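Local coordinates for protein neutral proteinase inhibitor ScNPI (Streptomyces caespitosus, PDB 4HWX) that inhibits serine peptidases of the subtilisin type as a secreted homodimer and probably blocks a neutral metallopeptidase, from a second peptidase class, at the same time, at residues M9-I14 with N109-F114; T28-A33 with A45-L50; A49-D54 with V84-R89; V77-D82 with H94-T99. All coordinates share one frame; numbering follows the deposited sequence.

Contact 1. Residues M9-I14 with N109-F114; sequences MVFTVI and NPVYAF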
loop_
_atom_site.group_PDB
_atom_site.type_symbol
_atom_site.label_atom_id
_atom_site.label_comp_id
_atom_site.label_asym_id
_atom_site.label_seq_id
_atom_site.Cartn_x
_atom_site.Cartn_y
_atom_site.Cartn_z
ATOM N N MET A 9 -1.007 5.593 -0.259
ATOM C CA MET A 9 -1.486 4.459 -1.030
ATOM C C MET A 9 -0.432 3.839 -1.908
ATOM O O MET A 9 0.521 4.500 -2.326
ATOM C CB MET A 9 -2.636 4.940 -1.971
ATOM C CG MET A 9 -3.882 5.513 -1.249
ATOM S SD MET A 9 -4.813 4.232 -0.373
ATOM C CE MET A 9 -5.397 3.264 -1.764
ATOM N N VAL A 10 -0.682 2.597 -2.290
ATOM C CA VAL A 10 0.101 1.881 -3.289
ATOM C C VAL A 10 -0.910 1.305 -4.292
ATOM O O VAL A 10 -1.929 0.727 -3.891
ATOM C CB VAL A 10 1.084 0.815 -2.723
ATOM C CG1 VAL A 10 0.355 -0.205 -1.858
ATOM C CG2 VAL A 10 1.828 0.096 -3.861
ATOM N N PHE A 11 -0.647 1.515 -5.581
ATOM C CA PHE A 11 -1.461 0.987 -6.673
ATOM C C PHE A 11 -0.655 -0.005 -7.482
ATOM O O PHE A 11 0.504 0.258 -7.768
ATOM C CB PHE A 11 -1.963 2.118 -7.587
ATOM C CG PHE A 11 -2.699 3.186 -6.815
ATOM C CD1 PHE A 11 -4.000 2.973 -6.373
ATOM C CD2 PHE A 11 -2.073 4.387 -6.490
ATOM C CE1 PHE A 11 -4.661 3.938 -5.613
ATOM C CE2 PHE A 11 -2.739 5.360 -5.737
ATOM C CZ PHE A 11 -4.038 5.138 -5.330
ATOM N N THR A 12 -1.235 -1.153 -7.826
ATOM C CA THR A 12 -0.512 -2.133 -8.642
ATOM C C THR A 12 -1.412 -2.632 -9.781
ATOM O O THR A 12 -2.648 -2.523 -9.732
ATOM C CB THR A 12 0.071 -3.329 -7.840
ATOM O OG1 THR A 12 -0.875 -4.391 -7.725
ATOM C CG2 THR A 12 0.690 -2.944 -6.481
ATOM N N VAL A 13 -0.767 -3.181 -10.804
ATOM C CA VAL A 13 -1.426 -3.821 -11.939
ATOM C C VAL A 13 -0.808 -5.215 -12.030
ATOM O O VAL A 13 0.416 -5.352 -12.153
ATOM C CB VAL A 13 -1.316 -3.002 -13.248
ATOM C CG1 VAL A 13 -1.976 -3.734 -14.403
ATOM C CG2 VAL A 13 -1.903 -1.609 -13.090
ATOM N N ILE A 14 -1.669 -6.240 -11.937
ATOM C CA ILE A 14 -1.289 -7.639 -11.893
ATOM C C ILE A 14 -1.727 -8.414 -13.146
ATOM O O ILE A 14 -2.865 -8.283 -13.603
ATOM C CB ILE A 14 -1.905 -8.269 -10.601
ATOM C CG1 ILE A 14 -1.420 -7.533 -9.333
ATOM C CG2 ILE A 14 -1.607 -9.766 -10.517
ATOM C CD1 ILE A 14 -2.210 -7.933 -8.020
ATOM N N ASN A 109 -8.379 8.121 -16.158
ATOM C CA ASN A 109 -8.348 8.368 -14.724
ATOM C C ASN A 109 -6.916 8.431 -14.280
ATOM O O ASN A 109 -6.156 7.485 -14.515
ATOM C CB ASN A 109 -9.120 7.278 -13.974
ATOM C CG ASN A 109 -9.459 7.611 -12.551
ATOM O OD1 ASN A 109 -8.600 7.639 -11.688
ATOM N ND2 ASN A 109 -10.715 7.875 -12.282
ATOM N N PRO A 110 -6.496 9.560 -13.692
ATOM C CA PRO A 110 -5.074 9.699 -13.325
ATOM C C PRO A 110 -4.555 8.565 -12.426
ATOM O O PRO A 110 -3.403 8.193 -12.570
ATOM C CB PRO A 110 -5.038 11.045 -12.599
ATOM C CG PRO A 110 -6.188 11.795 -13.172
ATOM C CD PRO A 110 -7.259 10.778 -13.357
ATOM N N VAL A 111 -5.417 7.980 -11.555
ATOM C CA VAL A 111 -5.027 6.936 -10.594
ATOM C C VAL A 111 -4.264 5.795 -11.279
ATOM O O VAL A 111 -3.157 5.490 -10.828
ATOM C CB VAL A 111 -6.209 6.409 -9.741
ATOM C CG1 VAL A 111 -5.752 5.278 -8.814
ATOM C CG2 VAL A 111 -6.820 7.543 -8.918
ATOM N N TYR A 112 -4.809 5.213 -12.360
ATOM C CA TYR A 112 -4.125 4.120 -13.052
ATOM C C TYR A 112 -3.432 4.570 -14.349
ATOM O O TYR A 112 -3.132 3.731 -15.203
ATOM C CB TYR A 112 -5.068 2.930 -13.287
ATOM C CG TYR A 112 -5.353 2.223 -11.979
ATOM C CD1 TYR A 112 -4.392 1.397 -11.386
ATOM C CD2 TYR A 112 -6.503 2.513 -11.243
ATOM C CE1 TYR A 112 -4.597 0.832 -10.123
ATOM C CE2 TYR A 112 -6.739 1.913 -10.001
ATOM C CZ TYR A 112 -5.785 1.072 -9.448
ATOM O OH TYR A 112 -6.002 0.500 -8.214
ATOM N N ALA A 113 -3.083 5.862 -14.452
ATOM C CA ALA A 113 -2.351 6.370 -15.623
ATOM C C ALA A 113 -0.833 6.229 -15.365
ATOM O O ALA A 113 -0.122 7.218 -15.149
ATOM C CB ALA A 113 -2.746 7.818 -15.923
ATOM N N PHE A 114 -0.367 4.961 -15.303
ATOM C CA PHE A 114 1.046 4.600 -15.076
ATOM C C PHE A 114 1.375 3.243 -15.719
ATOM O O PHE A 114 0.432 2.464 -15.960
ATOM C CB PHE A 114 1.397 4.594 -13.570
ATOM C CG PHE A 114 0.725 3.537 -12.722
ATOM C CD1 PHE A 114 1.321 2.296 -12.524
ATOM C CD2 PHE A 114 -0.469 3.812 -12.058
ATOM C CE1 PHE A 114 0.711 1.326 -11.719
ATOM C CE2 PHE A 114 -1.079 2.840 -11.247
ATOM C CZ PHE A 114 -0.486 1.606 -11.082
ATOM O OXT PHE A 114 2.580 2.942 -15.915
#
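Phe11 and Val13 of strand 9-14 meet Val111, Tyr112 and Phe114 of the C-terminal tail, packing the end of the chain onto the antiparallel sheet of the Streptomyces subtilisin inhibitor fold. Apolar and aromatic groups carry the contact, and no hydrogen bond crosses it. Phe11 is its hub, a large flat group that can be covered on a face and met at its rim. Over one face lies Val111 CG1, which stands anti to its own backbone N (chi1 177°) and makes a CH-pi contact 3.8 Å from the ring centroid, displaced toward the rim. Phe11 in turn directs its edge at the face of Tyr112 in an offset edge-to-face pair, with centroids 5.7 Å apart and planes at 78°. Tyrosine suits this place because its ring serves the core while its hydroxyl, with Tyr112 OH 3.7 Å from Phe11 CD1 at the edge of that ring, is satisfied by Thr80 O of the adjacent strand 77-82. Phe114 enters with its far end. Its CG lies between its backbone N and carbonyl carbon (chi1 66°), and CZ comes within 3.8 Å of Phe11 CB. Val13 and Phe114 run alongside one another, oppositely directed, with Val13 CG2 4.0 Å from Phe114 CZ. The same CZ of Phe114 also lies 3.7 Å from Phe11 O, the carbonyl that pairs with Thr28 N in the neighbouring strand.

Contact 2. Residues T28-A33 with A45-L50; sequences TTLSCA and AACDAL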
loop_
_atom_site.group_PDB
_atom_site.type_symbol
_atom_site.label_atom_id
_atom_site.label_comp_id
_atom_site.label_asym_id
_atom_site.label_seq_id
_atom_site.Cartn_x
_atom_site.Cartn_y
_atom_site.Cartn_z
ATOM N N THR A 28 2.839 1.944 -8.322
ATOM C CA THR A 28 3.201 3.301 -7.906
ATOM C C THR A 28 2.820 3.570 -6.452
ATOM O O THR A 28 1.891 2.952 -5.921
ATOM C CB THR A 28 2.561 4.397 -8.779
ATOM O OG1 THR A 28 1.145 4.245 -8.769
ATOM C CG2 THR A 28 3.112 4.438 -10.200
ATOM N N THR A 29 3.530 4.512 -5.826
ATOM C CA THR A 29 3.210 5.011 -4.487
ATOM C C THR A 29 2.553 6.379 -4.651
ATOM O O THR A 29 2.803 7.077 -5.644
ATOM C CB THR A 29 4.436 5.133 -3.585
ATOM O OG1 THR A 29 5.324 6.092 -4.175
ATOM C CG2 THR A 29 5.120 3.779 -3.287
ATOM N N LEU A 30 1.761 6.772 -3.667
ATOM C CA LEU A 30 1.085 8.066 -3.658
ATOM C C LEU A 30 0.803 8.525 -2.237
ATOM O O LEU A 30 0.291 7.769 -1.404
ATOM C CB LEU A 30 -0.224 8.015 -4.459
ATOM C CG LEU A 30 -0.958 9.361 -4.607
ATOM C CD1 LEU A 30 -0.205 10.300 -5.522
ATOM C CD2 LEU A 30 -2.373 9.164 -5.122
ATOM N N SER A 31 1.156 9.770 -1.968
ATOM C CA SER A 31 0.904 10.412 -0.697
ATOM C C SER A 31 0.188 11.702 -0.992
ATOM O O SER A 31 0.580 12.384 -1.942
ATOM C CB SER A 31 2.205 10.653 0.060
ATOM O OG SER A 31 1.934 11.415 1.223
ATOM N N CYS A 32 -0.897 12.001 -0.253
ATOM C CA CYS A 32 -1.697 13.218 -0.467
ATOM C C CYS A 32 -1.794 14.007 0.824
ATOM O O CYS A 32 -2.435 13.555 1.778
ATOM C CB CYS A 32 -3.084 12.894 -1.026
ATOM S SG CYS A 32 -3.072 11.732 -2.418
ATOM N N ALA A 33 -1.151 15.190 0.846
ATOM C CA ALA A 33 -1.106 16.140 1.976
ATOM C C ALA A 33 -0.764 17.549 1.428
ATOM O O ALA A 33 -1.319 17.909 0.381
ATOM C CB ALA A 33 -0.080 15.667 3.010
ATOM N N ALA A 45 -3.158 15.110 -9.502
ATOM C CA ALA A 45 -4.321 14.678 -10.278
ATOM C C ALA A 45 -4.901 13.339 -9.741
ATOM O O ALA A 45 -6.133 13.196 -9.647
ATOM C CB ALA A 45 -3.953 14.553 -11.749
ATOM N N ALA A 46 -4.017 12.385 -9.350
ATOM C CA ALA A 46 -4.432 11.099 -8.759
ATOM C C ALA A 46 -5.088 11.346 -7.370
ATOM O O ALA A 46 -6.155 10.802 -7.103
ATOM C CB ALA A 46 -3.224 10.172 -8.632
ATOM N N CYS A 47 -4.494 12.223 -6.532
ATOM C CA CYS A 47 -5.049 12.598 -5.215
ATOM C C CYS A 47 -6.464 13.162 -5.351
ATOM O O CYS A 47 -7.352 12.717 -4.617
ATOM C CB CYS A 47 -4.138 13.591 -4.504
ATOM S SG CYS A 47 -2.553 12.878 -4.016
ATOM N N ASP A 48 -6.671 14.119 -6.300
ATOM C CA ASP A 48 -7.975 14.735 -6.613
ATOM C C ASP A 48 -8.987 13.647 -7.019
ATOM O O ASP A 48 -10.132 13.653 -6.556
ATOM C CB ASP A 48 -7.849 15.757 -7.774
ATOM C CG ASP A 48 -6.978 16.992 -7.577
ATOM O OD1 ASP A 48 -6.814 17.424 -6.428
ATOM O OD2 ASP A 48 -6.481 17.541 -8.600
ATOM N N ALA A 49 -8.551 12.725 -7.909
ATOM C CA ALA A 49 -9.385 11.623 -8.423
ATOM C C ALA A 49 -9.833 10.702 -7.281
ATOM O O ALA A 49 -11.023 10.376 -7.199
ATOM C CB ALA A 49 -8.641 10.836 -9.491
ATOM N N LEU A 50 -8.918 10.387 -6.340
ATOM C CA LEU A 50 -9.240 9.568 -5.155
ATOM C C LEU A 50 -10.244 10.273 -4.256
ATOM O O LEU A 50 -11.235 9.673 -3.825
ATOM C CB LEU A 50 -7.961 9.250 -4.361
ATOM C CG LEU A 50 -7.023 8.245 -4.994
ATOM C CD1 LEU A 50 -5.780 8.085 -4.132
ATOM C CD2 LEU A 50 -7.724 6.900 -5.222
#
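Cys32, near the end of strand 28-32, is joined covalently to Cys47 of helix 45-50. The SG atoms of Cys32 and Cys47 are 2.0 Å apart and the bridge has a left-handed twist, chi3 -84°. Each sulfur stands anti to its own carbonyl carbon, and both side chains leave the backbone toward the other segment. The link holds together elements whose axes pass 8.7 Å apart at a crossing angle of -72°. In the Streptomyces subtilisin inhibitor fold this helix lies over one face of the antiparallel sheet. The other face here turns to the second subunit of the dimer, where Ser31 packs on Thr39 of that subunit.

Beside the disulfide the contact is apolar and turns on Leu30, whose two methyls divide the partners between them. Its CD1 rests against the bridge, 3.8 Å from Cys47 SG. Its other methyl, CD2, sits 3.7 Å from Ala46 CB, where alanine's short side chain allows the strand's leucine close to the helix. Leu30 meets Leu50 tip to tip, CD2 of Leu30 lying 3.7 Å from CD1 of Leu50. Phe11 of the adjoining strand touches both leucines.

Contact 3. Residues A49-D54 with V84-R89; sequences ALNATD and VLNGRR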
loop_
_atom_site.group_PDB
_atom_site.type_symbol
_atom_site.label_atom_id
_atom_site.label_comp_id
_atom_site.label_asym_id
_atom_site.label_seq_id
_atom_site.Cartn_x
_atom_site.Cartn_y
_atom_site.Cartn_z
ATOM N N ALA A 49 -8.551 12.725 -7.909
ATOM C CA ALA A 49 -9.385 11.623 -8.423
ATOM C C ALA A 49 -9.833 10.702 -7.281
ATOM O O ALA A 49 -11.023 10.376 -7.199
ATOM C CB ALA A 49 -8.641 10.836 -9.491
ATOM N N LEU A 50 -8.918 10.387 -6.340
ATOM C CA LEU A 50 -9.240 9.568 -5.155
ATOM C C LEU A 50 -10.244 10.273 -4.256
ATOM O O LEU A 50 -11.235 9.673 -3.825
ATOM C CB LEU A 50 -7.961 9.250 -4.361
ATOM C CG LEU A 50 -7.023 8.245 -4.994
ATOM C CD1 LEU A 50 -5.780 8.085 -4.132
ATOM C CD2 LEU A 50 -7.724 6.900 -5.222
ATOM N N ASN A 51 -10.020 11.570 -4.009
ATOM C CA ASN A 51 -10.944 12.357 -3.195
ATOM C C ASN A 51 -12.334 12.426 -3.832
ATOM O O ASN A 51 -13.327 12.382 -3.108
ATOM C CB ASN A 51 -10.376 13.762 -2.946
ATOM C CG ASN A 51 -9.306 13.788 -1.876
ATOM O OD1 ASN A 51 -9.273 12.952 -0.965
ATOM N ND2 ASN A 51 -8.398 14.748 -1.967
ATOM N N ALA A 52 -12.421 12.468 -5.170
ATOM C CA ALA A 52 -13.711 12.546 -5.873
ATOM C C ALA A 52 -14.602 11.290 -5.670
ATOM O O ALA A 52 -15.815 11.383 -5.863
ATOM C CB ALA A 52 -13.493 12.788 -7.360
ATOM N N THR A 53 -14.009 10.131 -5.302
ATOM C CA THR A 53 -14.754 8.876 -5.105
ATOM C C THR A 53 -15.468 8.844 -3.751
ATOM O O THR A 53 -16.326 7.981 -3.538
ATOM C CB THR A 53 -13.827 7.647 -5.201
ATOM O OG1 THR A 53 -12.979 7.578 -4.046
ATOM C CG2 THR A 53 -13.014 7.614 -6.494
ATOM N N ASP A 54 -15.033 9.721 -2.814
ATOM C CA ASP A 54 -15.491 9.810 -1.424
ATOM C C ASP A 54 -15.219 8.460 -0.684
ATOM O O ASP A 54 -16.027 8.022 0.138
ATOM C CB ASP A 54 -16.980 10.225 -1.362
ATOM C CG ASP A 54 -17.441 10.787 -0.031
ATOM O OD1 ASP A 54 -16.628 11.456 0.651
ATOM O OD2 ASP A 54 -18.623 10.585 0.318
ATOM N N VAL A 84 -4.178 3.956 3.037
ATOM C CA VAL A 84 -5.109 4.758 3.832
ATOM C C VAL A 84 -5.498 5.973 3.004
ATOM O O VAL A 84 -4.664 6.510 2.292
ATOM C CB VAL A 84 -4.523 5.106 5.242
ATOM C CG1 VAL A 84 -3.198 5.858 5.162
ATOM C CG2 VAL A 84 -5.524 5.866 6.097
ATOM N N LEU A 85 -6.770 6.377 3.076
ATOM C CA LEU A 85 -7.301 7.518 2.355
ATOM C C LEU A 85 -8.154 8.323 3.308
ATOM O O LEU A 85 -9.190 7.828 3.772
ATOM C CB LEU A 85 -8.104 7.063 1.114
ATOM C CG LEU A 85 -8.817 8.158 0.266
ATOM C CD1 LEU A 85 -7.822 9.209 -0.257
ATOM C CD2 LEU A 85 -9.559 7.535 -0.922
ATOM N N ASN A 86 -7.705 9.557 3.616
ATOM C CA ASN A 86 -8.370 10.488 4.530
ATOM C C ASN A 86 -8.711 9.773 5.865
ATOM O O ASN A 86 -9.830 9.875 6.360
ATOM C CB ASN A 86 -9.610 11.137 3.863
ATOM C CG ASN A 86 -9.268 11.941 2.626
ATOM O OD1 ASN A 86 -8.300 12.721 2.597
ATOM N ND2 ASN A 86 -10.049 11.766 1.565
ATOM N N GLY A 87 -7.736 9.013 6.384
ATOM C CA GLY A 87 -7.851 8.280 7.639
ATOM C C GLY A 87 -8.486 6.904 7.592
ATOM O O GLY A 87 -8.437 6.203 8.595
ATOM N N ARG A 88 -9.101 6.497 6.466
ATOM C CA ARG A 88 -9.712 5.159 6.413
ATOM C C ARG A 88 -8.884 4.194 5.595
ATOM O O ARG A 88 -8.440 4.521 4.497
ATOM C CB ARG A 88 -11.174 5.124 5.932
ATOM C CG ARG A 88 -11.585 6.103 4.851
ATOM C CD ARG A 88 -12.937 6.729 5.186
ATOM N NE ARG A 88 -14.045 6.079 4.481
ATOM C CZ ARG A 88 -14.807 6.670 3.563
ATOM N NH1 ARG A 88 -14.604 7.942 3.239
ATOM N NH2 ARG A 88 -15.782 5.995 2.969
ATOM N N ARG A 89 -8.681 3.001 6.161
ATOM C CA ARG A 89 -7.937 1.891 5.568
ATOM C C ARG A 89 -8.634 1.490 4.260
ATOM O O ARG A 89 -9.866 1.414 4.211
ATOM C CB ARG A 89 -7.864 0.722 6.578
ATOM C CG ARG A 89 -6.900 -0.407 6.192
ATOM C CD ARG A 89 -5.563 -0.348 6.929
ATOM N NE ARG A 89 -4.461 -0.077 6.005
ATOM C CZ ARG A 89 -3.799 -1.003 5.315
ATOM N NH1 ARG A 89 -4.078 -2.293 5.477
ATOM N NH2 ARG A 89 -2.838 -0.650 4.473
#
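Asn51 and Asn86 cross at about a right angle, yet their amide planes are nearly parallel, 17° apart. Asn86 ND2 donates to Asn51 OD1 over 2.9 Å in an almost straight bond (169° at the hydrogen). The acceptor lies in the amide plane of Asn86, whereas the donor is tilted from the carbonyl plane of Asn51. An amide suits Asn51, which accepts through OD1 and donates through ND2 to a glycerol, probably from the crystallisation liquor. Next to this polar pair Leu85 points at the helix and sets its two methyls against the base of Leu50, CD1 4.1 Å from Leu50 CB and CD2 4.0 Å from the carbonyl oxygen Leu50 O. That carbonyl is gripped by Thr53 N and Thr53 OG1. Farther out the long, bent side chain of Arg88 turns the edge of its guanidinium to Asp54 O, making two weak hydrogen bonds, with NH1 3.4 Å and NH2 3.5 Å from that oxygen. The side chain of Asn86 is about 6 Å from that of His4, a zinc ligand in a crystal structure of this protein, though no zinc is bound to this chain here. Asn86 and Gly87, both with positive phi, form the type I' turn from Leu85 to Arg88, characteristic of a beta hairpin with a two-residue loop.

Contact 4. Residues V77-D82 with H94-T99; sequences VTVTAD and HTFSNT. With ACT (acetate ion), chain E.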
loop_
_atom_site.group_PDB
_atom_site.type_symbol
_atom_site.label_atom_id
_atom_site.label_comp_id
_atom_site.label_asym_id
_atom_site.label_seq_id
_atom_site.Cartn_x
_atom_site.Cartn_y
_atom_site.Cartn_z
ATOM N N VAL A 77 -6.468 -9.095 -16.099
ATOM C CA VAL A 77 -5.574 -8.090 -15.547
ATOM C C VAL A 77 -6.303 -7.481 -14.342
ATOM O O VAL A 77 -7.476 -7.102 -14.447
ATOM C CB VAL A 77 -5.093 -7.040 -16.609
ATOM C CG1 VAL A 77 -6.260 -6.307 -17.278
ATOM C CG2 VAL A 77 -4.120 -6.031 -16.000
ATOM N N THR A 78 -5.614 -7.419 -13.192
ATOM C CA THR A 78 -6.215 -6.946 -11.944
ATOM C C THR A 78 -5.515 -5.699 -11.433
ATOM O O THR A 78 -4.291 -5.631 -11.405
ATOM C CB THR A 78 -6.176 -8.102 -10.920
ATOM O OG1 THR A 78 -6.959 -9.181 -11.457
ATOM C CG2 THR A 78 -6.701 -7.703 -9.502
ATOM N N VAL A 79 -6.310 -4.701 -11.046
ATOM C CA VAL A 79 -5.813 -3.469 -10.443
ATOM C C VAL A 79 -6.035 -3.590 -8.938
ATOM O O VAL A 79 -7.020 -4.198 -8.509
ATOM C CB VAL A 79 -6.422 -2.166 -11.019
ATOM C CG1 VAL A 79 -5.978 -1.935 -12.454
ATOM C CG2 VAL A 79 -7.950 -2.121 -10.905
ATOM N N THR A 80 -5.103 -3.064 -8.145
ATOM C CA THR A 80 -5.201 -3.085 -6.681
ATOM C C THR A 80 -4.942 -1.697 -6.136
ATOM O O THR A 80 -4.232 -0.909 -6.759
ATOM C CB THR A 80 -4.236 -4.098 -6.023
ATOM O OG1 THR A 80 -2.887 -3.647 -6.162
ATOM C CG2 THR A 80 -4.401 -5.515 -6.535
ATOM N N ALA A 81 -5.559 -1.385 -4.995
ATOM C CA ALA A 81 -5.370 -0.132 -4.278
ATOM C C ALA A 81 -5.348 -0.460 -2.787
ATOM O O ALA A 81 -6.275 -1.105 -2.292
ATOM C CB ALA A 81 -6.479 0.848 -4.621
ATOM N N ASP A 82 -4.228 -0.176 -2.111
ATOM C CA ASP A 82 -4.105 -0.464 -0.671
ATOM C C ASP A 82 -3.445 0.682 0.051
ATOM O O ASP A 82 -2.544 1.306 -0.505
ATOM C CB ASP A 82 -3.304 -1.756 -0.401
ATOM C CG ASP A 82 -3.902 -3.014 -0.986
ATOM O OD1 ASP A 82 -4.680 -3.677 -0.286
ATOM O OD2 ASP A 82 -3.535 -3.372 -2.129
ATOM N N HIS A 94 -9.969 -4.903 -8.554
ATOM C CA HIS A 94 -10.918 -5.122 -9.653
ATOM C C HIS A 94 -10.204 -5.846 -10.754
ATOM O O HIS A 94 -9.111 -5.429 -11.130
ATOM C CB HIS A 94 -11.547 -3.817 -10.184
ATOM C CG HIS A 94 -12.709 -4.070 -11.097
ATOM N ND1 HIS A 94 -14.012 -4.126 -10.614
ATOM C CD2 HIS A 94 -12.727 -4.332 -12.430
ATOM C CE1 HIS A 94 -14.777 -4.378 -11.669
ATOM N NE2 HIS A 94 -14.052 -4.513 -12.782
ATOM N N THR A 95 -10.811 -6.934 -11.254
ATOM C CA THR A 95 -10.277 -7.762 -12.349
ATOM C C THR A 95 -11.021 -7.438 -13.650
ATOM O O THR A 95 -12.250 -7.443 -13.676
ATOM C CB THR A 95 -10.385 -9.261 -12.012
ATOM O OG1 THR A 95 -9.684 -9.509 -10.798
ATOM C CG2 THR A 95 -9.804 -10.165 -13.115
ATOM N N PHE A 96 -10.265 -7.129 -14.703
ATOM C CA PHE A 96 -10.797 -6.861 -16.035
ATOM C C PHE A 96 -10.516 -8.069 -16.957
ATOM O O PHE A 96 -9.513 -8.754 -16.760
ATOM C CB PHE A 96 -10.182 -5.577 -16.614
ATOM C CG PHE A 96 -10.469 -4.325 -15.816
ATOM C CD1 PHE A 96 -11.664 -3.624 -15.992
ATOM C CD2 PHE A 96 -9.534 -3.827 -14.909
ATOM C CE1 PHE A 96 -11.926 -2.461 -15.258
ATOM C CE2 PHE A 96 -9.786 -2.642 -14.194
ATOM C CZ PHE A 96 -10.980 -1.969 -14.373
ATOM N N SER A 97 -11.382 -8.295 -17.982
ATOM C CA SER A 97 -11.291 -9.392 -18.976
ATOM C C SER A 97 -9.923 -9.418 -19.669
ATOM O O SER A 97 -9.372 -10.490 -19.896
ATOM C CB SER A 97 -12.380 -9.217 -20.042
ATOM O OG SER A 97 -13.673 -9.180 -19.468
ATOM N N ASN A 98 -9.407 -8.228 -20.033
ATOM C CA ASN A 98 -8.117 -8.021 -20.693
ATOM C C ASN A 98 -7.707 -6.544 -20.554
ATOM O O ASN A 98 -8.453 -5.758 -19.966
ATOM C CB ASN A 98 -8.157 -8.473 -22.176
ATOM C CG ASN A 98 -9.211 -7.784 -22.994
ATOM O OD1 ASN A 98 -9.323 -6.563 -22.986
ATOM N ND2 ASN A 98 -10.007 -8.540 -23.742
ATOM N N THR A 99 -6.523 -6.180 -21.067
ATOM C CA THR A 99 -6.008 -4.810 -20.943
ATOM C C THR A 99 -6.846 -3.789 -21.678
ATOM O O THR A 99 -6.966 -2.658 -21.187
ATOM C CB THR A 99 -4.557 -4.714 -21.406
ATOM O OG1 THR A 99 -4.487 -5.073 -22.789
ATOM C CG2 THR A 99 -3.626 -5.574 -20.548
HETATM C C ACT E . -16.042 -4.610 -15.722
HETATM O O ACT E . -16.919 -5.237 -16.356
HETATM O OXT ACT E . -14.949 -5.125 -15.512
HETATM C CH3 ACT E . -16.341 -3.226 -15.202
#
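Val77 has more surface buried here than any other residue, facing Phe96 as an antiparallel hydrogen-bonded pair. Phe96 N donates to Val77 O at 2.8 Å, almost straight at 175°, and Val77 N returns a bond to Phe96 O. Val77 CG1 occupies the crowded position between backbone N and carbonyl carbon (chi1 58°). That methyl approaches Asn98 O to 3.5 Å and lies 4.0 Å from Phe96 CB. Val79 comes next: it shares a hydrogen-bonded pair with His94, and its CG2 meets the edge of the Phe96 ring, 3.8 Å from CE2. These strands are neighbours in the central antiparallel sheet of the subtilisin inhibitor fold, and beta-branched residues suit such extended backbone. On the face that carries Val77, Val79 and Phe96, Met102 of helix 99-105 packs over all three side chains. Thr78 and Thr95 point to the other face as a non-hydrogen-bonded pair, their OG1 atoms 2.8 Å apart, and Thr78 OG1 also bonds with Gly16 O. Phe96 is covered from its own strand too, since CD2 of His94 stands 3.4 Å above the centre of its ring. His94 NE2 donates to OXT of an acetate ion, probably from the crystallisation liquor, 2.9 Å away and nearly straight (176°). Past the strand, Asn98 is the N-cap of helix 99-105, its OD1 taking Val101 N while ND2 is held by Tyr73 O and Pro71 O.

In the fold
All four contacts build on one antiparallel sheet, but at different depths. The centre of contact 1 lies about 4 Å from that of the chain, and the contact is purely apolar and aromatic; it touches every other contact, through backbone pairing of strand 8-15 with strand 23-32, through Phe11 against Leu50, and through Thr12 and Tyr112 bonding to Thr80. Contacts 2 and 3 share helix 43-52 and its Leu50: contact 2 is buried and covalently fixed, contact 3 partly exposed and mainly polar. Contact 4, on the opposite side of the centre from both, is strand pairing, with backbone bonds where the others rely on side chains. Contacts 3 and 4 share strand 88-96, their centres about 19 Å apart.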